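Local atomic coordinates of mitogen (Streptococcus dysgalactiae, PDB entry 2J4X), a protein that belongs to the streptococcal superantigens, binds a zinc ion and probably acts as a secreted toxin that stimulates T cells. Residues M24-T27 / Q33-F36; S82-C85 / N90-D93; E139-L144 / T184-T189; S147-S150 / L156-H159; T176-D181 / E192-S197. All coordinates share one frame; numbering follows the deposited sequence.

Interaction 1. Residues M24-T27 / Q33-F36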
# COMPACT_ATOMS: atom_id res chain seq x y z
N MET A 24 -9.19 5.13 -15.22
CA MET A 24 -10.50 5.24 -14.61
C MET A 24 -10.81 6.73 -14.49
O MET A 24 -10.12 7.46 -13.79
CB MET A 24 -10.52 4.58 -13.22
CG MET A 24 -10.18 3.09 -13.21
SD MET A 24 -11.38 2.03 -14.06
CE MET A 24 -12.69 2.06 -12.89
N LYS A 25 -11.84 7.15 -15.22
CA LYS A 25 -12.31 8.53 -15.27
C LYS A 25 -13.15 8.85 -14.04
O LYS A 25 -14.10 8.13 -13.74
CB LYS A 25 -13.14 8.73 -16.54
CG LYS A 25 -13.54 10.16 -16.85
CD LYS A 25 -13.57 10.37 -18.35
CE LYS A 25 -12.20 10.03 -18.94
NZ LYS A 25 -12.02 10.47 -20.36
N ILE A 26 -12.79 9.92 -13.32
CA ILE A 26 -13.52 10.32 -12.13
C ILE A 26 -14.87 10.78 -12.65
O ILE A 26 -14.94 11.79 -13.35
CB ILE A 26 -12.83 11.50 -11.41
CG1 ILE A 26 -11.36 11.15 -11.11
CG2 ILE A 26 -13.57 11.82 -10.12
CD1 ILE A 26 -10.55 12.29 -10.49
N THR A 27 -15.94 10.06 -12.32
CA THR A 27 -17.27 10.42 -12.81
C THR A 27 -17.94 11.51 -11.98
O THR A 27 -18.22 12.60 -12.48
CB THR A 27 -18.19 9.19 -12.88
OG1 THR A 27 -18.28 8.58 -11.59
CG2 THR A 27 -17.64 8.18 -13.87
N GLN A 33 -14.62 12.36 -1.30
CA GLN A 33 -14.64 11.11 -2.06
C GLN A 33 -14.60 11.40 -3.56
O GLN A 33 -15.33 12.26 -4.04
CB GLN A 33 -15.92 10.30 -1.77
CG GLN A 33 -16.52 10.42 -0.36
CD GLN A 33 -15.58 9.98 0.75
OE1 GLN A 33 -14.97 8.92 0.68
NE2 GLN A 33 -15.47 10.80 1.81
N LEU A 34 -13.75 10.69 -4.28
CA LEU A 34 -13.65 10.81 -5.74
C LEU A 34 -14.25 9.49 -6.24
O LEU A 34 -13.72 8.42 -5.97
CB LEU A 34 -12.20 10.98 -6.19
CG LEU A 34 -11.46 12.21 -5.64
CD1 LEU A 34 -10.05 12.23 -6.17
CD2 LEU A 34 -12.15 13.49 -6.03
N ILE A 35 -15.38 9.58 -6.93
CA ILE A 35 -16.10 8.41 -7.42
C ILE A 35 -15.80 8.02 -8.85
O ILE A 35 -15.55 8.86 -9.72
CB ILE A 35 -17.61 8.60 -7.21
CG1 ILE A 35 -17.84 8.99 -5.74
CG2 ILE A 35 -18.36 7.34 -7.60
CD1 ILE A 35 -19.27 9.00 -5.30
N PHE A 36 -15.84 6.71 -9.09
CA PHE A 36 -15.56 6.15 -10.39
C PHE A 36 -16.63 5.14 -10.78
O PHE A 36 -17.30 4.57 -9.93
CB PHE A 36 -14.20 5.44 -10.36
CG PHE A 36 -13.05 6.30 -9.88
CD1 PHE A 36 -12.24 6.99 -10.79
CD2 PHE A 36 -12.77 6.41 -8.52
CE1 PHE A 36 -11.16 7.77 -10.36
CE2 PHE A 36 -11.70 7.19 -8.06
CZ PHE A 36 -10.89 7.87 -8.98
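Ile-26 and Phe-36 have the nearest CA atoms of the two segments, 5.0 Å apart, where strand segments 24-27 and 33-36 run past one another in roughly opposite senses but steeply twisted. Their axes come within 4.7 Å, and their N-to-C directions make an angle of 120°. The sound backbone link is Thr-27 N to Ile-35 O at 2.9 Å, a bent bond with an N-H...O angle of 137°. The same carbonyl takes a weak bond from the Thr-27 hydroxyl, OG1 to O 3.3 Å, and a CA-H...O contact from Ile-26. Thr-27 OG1 gets there because chi1 of 58° sets it between the backbone N and the carbonyl carbon. Ile-35 also hydrogen-bonds through its backbone to Lys-28; the two segments belong to the beta hairpin 24-30/33-36 of the OB-fold domain. The Phe-36 ring lies against the backbone and side chains of Met-24 to Ile-26. Met-24 O meets the ring edge near its plane, 3.6 Å from Phe-36 CE1, while Ile-26 CG1 reaches the same CE1 obliquely at 3.5 Å. Met-24 CB adds an apolar touch to Phe-36 CD1, at 3.8 Å. From the other branch of Ile-26, CG2 lies 4.2 Å from Leu-34 CB, and Phe-66 touches both of these residues. Val-72 and Ile-74 of strand 71-84 pack on the Phe-36 ring.

Interaction 2. Residues S82-C85 / N90-D93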
# COMPACT_ATOMS: atom_id res chain seq x y z
N SER A 82 -20.57 -2.16 -0.02
CA SER A 82 -21.97 -1.90 0.30
C SER A 82 -22.77 -1.92 -0.99
O SER A 82 -22.39 -1.28 -1.96
CB SER A 82 -22.14 -0.55 1.01
OG SER A 82 -21.51 0.49 0.32
N VAL A 83 -23.84 -2.70 -1.01
CA VAL A 83 -24.67 -2.75 -2.20
C VAL A 83 -25.73 -1.66 -2.10
O VAL A 83 -26.32 -1.42 -1.04
CB VAL A 83 -25.29 -4.14 -2.37
CG1 VAL A 83 -26.24 -4.16 -3.55
CG2 VAL A 83 -24.17 -5.16 -2.58
N ILE A 84 -25.95 -0.97 -3.21
CA ILE A 84 -26.90 0.13 -3.28
C ILE A 84 -27.67 0.04 -4.59
O ILE A 84 -27.08 0.22 -5.67
CB ILE A 84 -26.17 1.47 -3.21
CG1 ILE A 84 -25.58 1.64 -1.81
CG2 ILE A 84 -27.11 2.60 -3.60
CD1 ILE A 84 -24.64 2.81 -1.69
N CYS A 85 -28.97 -0.22 -4.49
CA CYS A 85 -29.83 -0.36 -5.67
C CYS A 85 -29.22 -1.39 -6.61
O CYS A 85 -29.03 -1.14 -7.80
CB CYS A 85 -29.98 0.98 -6.39
SG CYS A 85 -31.04 2.17 -5.53
N ASN A 90 -17.28 -0.02 -3.70
CA ASN A 90 -16.01 -0.47 -3.12
C ASN A 90 -15.38 0.79 -2.57
O ASN A 90 -15.07 1.72 -3.34
CB ASN A 90 -15.09 -1.06 -4.18
CG ASN A 90 -15.66 -2.30 -4.86
OD1 ASN A 90 -14.93 -3.06 -5.49
ND2 ASN A 90 -16.97 -2.50 -4.74
N TYR A 91 -15.18 0.85 -1.26
CA TYR A 91 -14.57 2.03 -0.65
C TYR A 91 -13.09 1.84 -0.39
O TYR A 91 -12.66 0.78 0.05
CB TYR A 91 -15.28 2.36 0.65
CG TYR A 91 -16.75 2.60 0.48
CD1 TYR A 91 -17.65 1.54 0.51
CD2 TYR A 91 -17.25 3.88 0.24
CE1 TYR A 91 -19.01 1.73 0.31
CE2 TYR A 91 -18.61 4.09 0.03
CZ TYR A 91 -19.48 3.01 0.06
OH TYR A 91 -20.83 3.20 -0.16
N VAL A 92 -12.29 2.87 -0.69
CA VAL A 92 -10.85 2.81 -0.49
C VAL A 92 -10.35 4.21 -0.16
O VAL A 92 -11.08 5.18 -0.32
CB VAL A 92 -10.12 2.32 -1.75
CG1 VAL A 92 -10.77 1.06 -2.28
CG2 VAL A 92 -10.10 3.42 -2.81
N ASP A 93 -9.11 4.31 0.32
CA ASP A 93 -8.46 5.58 0.65
C ASP A 93 -7.39 5.80 -0.39
O ASP A 93 -6.61 4.89 -0.66
CB ASP A 93 -7.74 5.52 2.01
CG ASP A 93 -8.69 5.51 3.20
OD1 ASP A 93 -8.23 5.09 4.29
OD2 ASP A 93 -9.87 5.94 3.06
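Tyr-91 OH gives its hydrogen bond to Ser-82 OG at 2.8 Å, the one polar link between segments 82-85 and 90-93. The serine oxygen sits too near the ring in the model, so its exact place, and with it the length of this bond, is doubtful. What is secure is the general arrangement: the phenol end of Tyr-91 is brought up to the Ser-82 side chain, whose CB lies 4.1 Å from Tyr-91 OH. With chi1 at -58°, CG of Tyr-91 stands anti to its carbonyl carbon, which lets the ring extend to the Ser-82 side chain. Ile-84 adds an apolar touch at the same hydroxyl. Its CD1 lies 4.1 Å from Tyr-91 OH, and the two side chains cross at about a right angle. The nearest CA atoms of the two segments, Ser-82 and Asn-90, are 7.0 Å apart because these residues are offset from their partners in the beta hairpin of strands 71-84 and 87-98: Ser-82 bonds through its backbone to Tyr-89, and Tyr-91 to Lys-79 and Ser-80. The Tyr-91 side chain also lies on Ser-80 and on Ser-55 of strand 53-57, which places it against neighbouring strands of the OB-fold sheet. If the serine oxygen is placed rightly, a single hydroxyl-to-hydroxyl bond with one methyl beside it, near the protein surface, implies a modest diagonal link between the two strands, polar at its centre and carrying no formal charge.

Interaction 3. Residues E139-L144 / T184-T189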
# COMPACT_ATOMS: atom_id res chain seq x y z
N GLU A 139 0.50 1.27 -2.24
CA GLU A 139 0.70 0.05 -3.02
C GLU A 139 1.89 -0.76 -2.50
O GLU A 139 1.78 -1.97 -2.30
CB GLU A 139 0.93 0.35 -4.50
CG GLU A 139 1.22 -0.94 -5.30
CD GLU A 139 1.50 -0.71 -6.77
OE1 GLU A 139 1.01 0.27 -7.35
OE2 GLU A 139 2.21 -1.54 -7.35
N ILE A 140 3.04 -0.10 -2.33
CA ILE A 140 4.24 -0.75 -1.79
C ILE A 140 3.93 -1.34 -0.40
O ILE A 140 4.20 -2.51 -0.15
CB ILE A 140 5.40 0.24 -1.60
CG1 ILE A 140 5.78 0.86 -2.94
CG2 ILE A 140 6.58 -0.45 -0.95
CD1 ILE A 140 6.89 1.90 -2.84
N ASP A 141 3.36 -0.53 0.48
CA ASP A 141 3.07 -0.96 1.85
C ASP A 141 2.16 -2.17 1.91
O ASP A 141 2.45 -3.13 2.61
CB ASP A 141 2.48 0.22 2.64
CG ASP A 141 2.49 -0.03 4.15
OD1 ASP A 141 3.45 -0.64 4.65
OD2 ASP A 141 1.55 0.40 4.85
N VAL A 142 1.05 -2.11 1.17
CA VAL A 142 0.09 -3.20 1.11
C VAL A 142 0.65 -4.48 0.49
O VAL A 142 0.41 -5.57 0.99
CB VAL A 142 -1.18 -2.77 0.32
CG1 VAL A 142 -2.05 -4.01 -0.00
CG2 VAL A 142 -1.96 -1.71 1.14
N ARG A 143 1.38 -4.37 -0.61
CA ARG A 143 1.95 -5.56 -1.22
C ARG A 143 3.06 -6.15 -0.30
O ARG A 143 3.22 -7.39 -0.19
CB ARG A 143 2.51 -5.21 -2.61
CG ARG A 143 1.46 -4.77 -3.61
CD ARG A 143 2.08 -4.40 -4.96
NE ARG A 143 2.75 -5.54 -5.59
CZ ARG A 143 3.47 -5.45 -6.70
NH1 ARG A 143 3.62 -4.29 -7.30
NH2 ARG A 143 4.05 -6.53 -7.22
N LEU A 144 3.82 -5.28 0.35
CA LEU A 144 4.89 -5.74 1.23
C LEU A 144 4.30 -6.48 2.41
O LEU A 144 4.81 -7.53 2.81
CB LEU A 144 5.76 -4.58 1.73
CG LEU A 144 6.95 -4.96 2.62
CD1 LEU A 144 8.11 -4.01 2.39
CD2 LEU A 144 6.52 -4.96 4.07
N THR A 184 0.89 -0.56 12.47
CA THR A 184 0.08 0.65 12.39
C THR A 184 -0.64 0.63 11.03
O THR A 184 -0.31 -0.17 10.15
CB THR A 184 0.93 1.97 12.48
OG1 THR A 184 1.78 2.09 11.34
CG2 THR A 184 1.79 1.97 13.70
N HIS A 185 -1.65 1.49 10.89
CA HIS A 185 -2.38 1.62 9.63
C HIS A 185 -2.09 3.03 9.10
O HIS A 185 -2.69 4.00 9.56
CB HIS A 185 -3.89 1.46 9.83
CG HIS A 185 -4.65 1.38 8.55
ND1 HIS A 185 -4.27 2.07 7.42
CD2 HIS A 185 -5.75 0.66 8.20
CE1 HIS A 185 -5.09 1.77 6.42
NE2 HIS A 185 -6.00 0.92 6.87
N PRO A 186 -1.16 3.16 8.15
CA PRO A 186 -0.87 4.50 7.65
C PRO A 186 -2.11 5.21 7.11
O PRO A 186 -3.12 4.57 6.82
CB PRO A 186 0.17 4.25 6.56
CG PRO A 186 0.89 3.03 7.04
CD PRO A 186 -0.26 2.17 7.54
N ASN A 187 -2.02 6.53 7.00
CA ASN A 187 -3.09 7.35 6.44
C ASN A 187 -2.81 7.42 4.94
O ASN A 187 -1.94 8.16 4.47
CB ASN A 187 -3.04 8.77 6.99
CG ASN A 187 -4.18 9.63 6.47
OD1 ASN A 187 -4.91 9.23 5.56
ND2 ASN A 187 -4.34 10.82 7.04
N TYR A 188 -3.57 6.65 4.18
CA TYR A 188 -3.36 6.59 2.73
C TYR A 188 -4.15 7.65 1.95
O TYR A 188 -4.03 7.75 0.73
CB TYR A 188 -3.73 5.20 2.20
CG TYR A 188 -3.00 4.03 2.81
CD1 TYR A 188 -1.61 4.02 2.92
CD2 TYR A 188 -3.70 2.89 3.21
CE1 TYR A 188 -0.93 2.90 3.40
CE2 TYR A 188 -3.05 1.77 3.69
CZ TYR A 188 -1.66 1.77 3.78
OH TYR A 188 -1.01 0.62 4.22
N THR A 189 -4.94 8.46 2.65
CA THR A 189 -5.73 9.47 1.98
C THR A 189 -4.90 10.56 1.27
O THR A 189 -5.43 11.30 0.43
CB THR A 189 -6.75 10.12 2.96
OG1 THR A 189 -6.06 10.63 4.11
CG2 THR A 189 -7.78 9.09 3.42
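Tyr-188 drives its hydroxyl into the carboxylate of Asp-141, OH to OD2 2.6 Å, and this is the tight part of the contact between helix segment 139-144 and loop 184-189. The oxygen is met on its anti side, 25° out of the carboxylate plane, and carboxylate and ring planes are turned 66° from each other. The Pro-186 ring points back at the Asp-141 side chain, CG to OD2 3.5 Å, at roughly a right angle to the tyrosine's approach, while Val-142 CG2 stands 4.0 Å from Tyr-188 OH. Asp-141 swings out to the loop because CG is anti to the backbone N (chi1 -165°). Its second oxygen, OD1, is gripped by Arg-145 NE and Trp-168 NE1, which would probably keep the buried carboxylate ionised. The loop opens toward solvent at Asn-187, an exposed residue whose OD1 accepts Thr-189 N at 3.0 Å in an Asx turn and makes no contact with the helix. Within the loop, His-185 ND1 bonds to Pro-186 O at 2.8 Å. Tyr-14 hydrogen-bonds to Tyr-188 OH and packs on Asp-141, Val-142 and Pro-186, so the contact lies where helix 7-14 meets helix 137-150 and strand 166-172, the latter two in the beta-grasp domain.

Interaction 4. Residues S147-S150 / L156-H159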
# COMPACT_ATOMS: atom_id res chain seq x y z
N SER A 147 2.78 -9.90 1.28
CA SER A 147 3.85 -10.85 1.02
C SER A 147 4.36 -11.44 2.37
O SER A 147 4.65 -12.64 2.47
CB SER A 147 4.98 -10.14 0.26
OG SER A 147 6.16 -10.92 0.23
N LEU A 148 4.45 -10.60 3.39
CA LEU A 148 4.89 -11.04 4.71
C LEU A 148 3.80 -11.87 5.39
O LEU A 148 4.08 -12.77 6.18
CB LEU A 148 5.26 -9.83 5.57
CG LEU A 148 6.55 -9.06 5.27
CD1 LEU A 148 6.56 -7.77 6.07
CD2 LEU A 148 7.76 -9.91 5.61
N MET A 149 2.54 -11.56 5.10
CA MET A 149 1.43 -12.28 5.68
C MET A 149 1.36 -13.73 5.20
O MET A 149 1.06 -14.64 5.99
CB MET A 149 0.11 -11.57 5.37
CG MET A 149 -0.03 -10.23 6.08
SD MET A 149 -1.67 -9.56 5.99
CE MET A 149 -1.91 -9.57 4.30
N SER A 150 1.63 -13.95 3.92
CA SER A 150 1.60 -15.28 3.33
C SER A 150 2.87 -16.09 3.55
O SER A 150 2.89 -17.29 3.35
CB SER A 150 1.27 -15.20 1.84
OG SER A 150 2.08 -14.26 1.17
N LEU A 156 2.80 -12.92 9.16
CA LEU A 156 2.53 -11.62 9.75
C LEU A 156 1.05 -11.50 10.12
O LEU A 156 0.18 -11.90 9.35
CB LEU A 156 2.94 -10.51 8.76
CG LEU A 156 2.92 -9.04 9.18
CD1 LEU A 156 3.79 -8.83 10.42
CD2 LEU A 156 3.40 -8.16 8.03
N TYR A 157 0.80 -10.98 11.33
CA TYR A 157 -0.55 -10.73 11.89
C TYR A 157 -1.34 -11.97 12.32
O TYR A 157 -2.50 -11.87 12.74
CB TYR A 157 -1.40 -9.86 10.93
CG TYR A 157 -0.71 -8.57 10.47
CD1 TYR A 157 0.12 -7.84 11.34
CD2 TYR A 157 -0.85 -8.11 9.16
CE1 TYR A 157 0.81 -6.68 10.89
CE2 TYR A 157 -0.17 -6.96 8.71
CZ TYR A 157 0.65 -6.26 9.57
OH TYR A 157 1.33 -5.18 9.10
N GLU A 158 -0.71 -13.13 12.23
CA GLU A 158 -1.36 -14.36 12.68
C GLU A 158 -1.17 -14.43 14.20
O GLU A 158 -0.17 -13.96 14.74
CB GLU A 158 -0.75 -15.60 12.00
CG GLU A 158 -1.28 -15.88 10.61
CD GLU A 158 -2.81 -15.88 10.54
OE1 GLU A 158 -3.36 -15.43 9.51
OE2 GLU A 158 -3.47 -16.32 11.52
N HIS A 159 -2.15 -15.01 14.89
CA HIS A 159 -2.10 -15.15 16.34
C HIS A 159 -0.77 -15.79 16.74
O HIS A 159 -0.12 -15.40 17.72
CB HIS A 159 -3.26 -16.05 16.76
CG HIS A 159 -3.40 -16.22 18.24
ND1 HIS A 159 -3.79 -15.19 19.07
CD2 HIS A 159 -3.20 -17.29 19.03
CE1 HIS A 159 -3.84 -15.63 20.32
NE2 HIS A 159 -3.48 -16.90 20.32
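Leu-148 and Met-149, on helix 137-150 of the beta-grasp domain, meet Leu-156 and Tyr-157 as the chain following the helix turns back against it; Met-149 and Tyr-157 form a Met-aromatic contact. Of hydrogen bonds there is one across the segments, Leu-156 N to Leu-148 O at 3.2 Å. It is almost straight at the hydrogen, 172°, yet the donor stands above the carbonyl plane and away from either lone pair. The apolar contacts are closest between the leucines, which cross at a slant: Leu-156 CD2 lies 3.5 Å from Leu-148 CB and 3.7 Å from Leu-148 CD1. Leu-156 turns this branch to the helix with CG anti to its backbone N (chi1 -172°). Met-149 CG packs more loosely on Leu-156 CB, at 4.0 Å. Leu-148 also rests on Met-111 and Ile-113 of strand 104-114, and its side chain is about 10 Å from that of the zinc ligand Asp-203. The phenol of Tyr-157 is anchored beyond the contact, its OH bonded to Leu-182 O, while its side chain packs on Leu-10, Lys-11 and Tyr-14 of helix 7-14. In the sulfur-aromatic contact, Met-149 SD approaches the ring edge near its plane, 78° off the normal, with Tyr-157 CD2 its nearest ring atom at 3.6 Å.

Interaction 5. Residues T176-D181 / E192-S197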
# COMPACT_ATOMS: atom_id res chain seq x y z
N THR A 176 19.08 7.67 2.04
CA THR A 176 18.02 8.07 2.97
C THR A 176 17.01 6.92 3.03
O THR A 176 16.94 6.10 2.11
CB THR A 176 17.31 9.34 2.51
OG1 THR A 176 16.77 9.14 1.21
CG2 THR A 176 18.29 10.49 2.45
N THR A 177 16.23 6.87 4.11
CA THR A 177 15.23 5.81 4.31
C THR A 177 13.88 6.35 4.71
O THR A 177 13.80 7.41 5.33
CB THR A 177 15.65 4.86 5.46
OG1 THR A 177 16.91 4.25 5.16
CG2 THR A 177 14.61 3.77 5.67
N LYS A 178 12.82 5.63 4.36
CA LYS A 178 11.47 6.01 4.80
C LYS A 178 10.99 4.80 5.58
O LYS A 178 10.79 3.73 5.01
CB LYS A 178 10.53 6.27 3.64
CG LYS A 178 9.12 6.63 4.11
CD LYS A 178 8.21 6.86 2.94
CE LYS A 178 6.76 6.57 3.28
NZ LYS A 178 6.06 7.62 4.08
N PHE A 179 10.84 4.98 6.89
CA PHE A 179 10.43 3.91 7.79
C PHE A 179 8.92 3.90 8.10
O PHE A 179 8.29 4.96 8.22
CB PHE A 179 11.21 4.02 9.10
CG PHE A 179 12.67 3.63 8.99
CD1 PHE A 179 13.67 4.52 9.39
CD2 PHE A 179 13.04 2.37 8.52
CE1 PHE A 179 15.01 4.16 9.34
CE2 PHE A 179 14.38 2.00 8.47
CZ PHE A 179 15.37 2.90 8.88
N THR A 180 8.37 2.70 8.26
CA THR A 180 6.95 2.55 8.55
C THR A 180 6.73 1.45 9.58
O THR A 180 7.32 0.38 9.49
CB THR A 180 6.14 2.22 7.27
OG1 THR A 180 6.32 3.28 6.33
CG2 THR A 180 4.66 2.06 7.59
N ASP A 181 5.88 1.72 10.56
CA ASP A 181 5.58 0.76 11.61
C ASP A 181 4.63 -0.27 11.02
O ASP A 181 3.55 0.10 10.56
CB ASP A 181 4.92 1.46 12.80
CG ASP A 181 4.89 0.61 14.04
OD1 ASP A 181 4.85 -0.62 13.92
OD2 ASP A 181 4.87 1.17 15.14
N GLU A 192 0.40 9.63 -1.20
CA GLU A 192 1.84 9.80 -1.25
C GLU A 192 2.32 8.85 -2.34
O GLU A 192 1.83 7.73 -2.42
CB GLU A 192 2.45 9.40 0.10
CG GLU A 192 3.77 10.09 0.41
CD GLU A 192 4.54 9.46 1.57
OE1 GLU A 192 3.89 8.94 2.52
OE2 GLU A 192 5.81 9.51 1.55
N THR A 193 3.22 9.32 -3.21
CA THR A 193 3.78 8.49 -4.30
C THR A 193 5.32 8.35 -4.16
O THR A 193 6.01 9.27 -3.72
CB THR A 193 3.46 9.07 -5.69
OG1 THR A 193 3.85 10.45 -5.72
CG2 THR A 193 1.98 8.97 -6.01
N ILE A 194 5.85 7.19 -4.54
CA ILE A 194 7.28 6.95 -4.44
C ILE A 194 7.88 6.94 -5.83
O ILE A 194 7.28 6.40 -6.75
CB ILE A 194 7.55 5.56 -3.75
CG1 ILE A 194 6.82 5.50 -2.41
CG2 ILE A 194 9.06 5.33 -3.53
CD1 ILE A 194 7.36 6.47 -1.36
N ASP A 195 9.04 7.54 -6.00
CA ASP A 195 9.72 7.56 -7.30
C ASP A 195 10.53 6.28 -7.27
O ASP A 195 11.55 6.22 -6.58
CB ASP A 195 10.67 8.75 -7.42
CG ASP A 195 11.26 8.90 -8.83
OD1 ASP A 195 11.46 7.87 -9.53
OD2 ASP A 195 11.55 10.06 -9.22
N MET A 196 10.11 5.27 -8.02
CA MET A 196 10.81 4.01 -7.96
C MET A 196 12.26 4.03 -8.41
O MET A 196 13.07 3.21 -7.96
CB MET A 196 10.01 2.93 -8.70
CG MET A 196 8.63 2.61 -8.08
SD MET A 196 8.68 2.28 -6.29
CE MET A 196 9.63 0.81 -6.23
N SER A 197 12.61 4.99 -9.28
CA SER A 197 13.98 5.10 -9.79
C SER A 197 14.99 5.51 -8.71
O SER A 197 16.18 5.24 -8.86
CB SER A 197 14.07 6.07 -10.98
OG SER A 197 13.77 7.41 -10.62
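Lys-178 and Ile-194 sit on two strands that belong to different sheets, and at this nearest approach their CA atoms are still 10.2 Å apart, so side chains alone bridge segments 176-181 and 192-197. Lys-178 and Glu-192 reach toward each other from opposite directions and close a salt bridge, Lys-178 NZ to Glu-192 OE1 3.0 Å. The ammonium uses the syn lone pair of OE1, on the side of the other oxygen, and makes a second, weak bond to Glu-192 OE2 at 3.2 Å. The lysine chain is extended until its last bond, where chi4 of 77° turns NZ onto the carboxylate. Glu-192 is stretched out in turn, with CG anti to the backbone N (chi1 -154°). Along the way Lys-178 CE passes 3.5 Å from Glu-192 OE2, and Lys-178 CD comes within 4.4 Å of Ile-194 CD1. Lys-178 also makes a cation-pi contact with Phe-137, so its positive end has both a carboxylate and a ring as partners. Ile-194 goes deeper, packing on Ile-140 of helix 137-150 and on Ile-170 and Tyr-172 of strand 166-172. At the end of the short strand, Asp-195 OD1 takes Ser-197 N at 3.1 Å in an Asx turn, with Ser-197 OG bonding from the same face. The side chain of Lys-178 is about 11 Å from the bound zinc ion, and its strand is the edge strand beside 166-172, which supplies the zinc ligand His-171, in the beta-grasp domain.

From the N terminus, interaction 1 closes the short hairpin of 24-27 and 33-36, and interaction 2 closes a second hairpin in the same OB-fold sheet, where strands 24-30 and 71-84 are neighbours. Interaction 3 spans far more chain, bringing helix 137-150 to the loop at 184-189. Interaction 4 lies within that span, bringing 156-159 back against the same helix. Interaction 5 crosses interaction 3: segment 176-181 precedes 184-189, and 192-197 follows it. The two touch through Ile-140 with Ile-194 and Met-196, and through Pro-186 with Thr-180. Packing of Asp-93 on Tyr-188 and Thr-189 joins interactions 2 and 3, linking the OB-fold and beta-grasp parts.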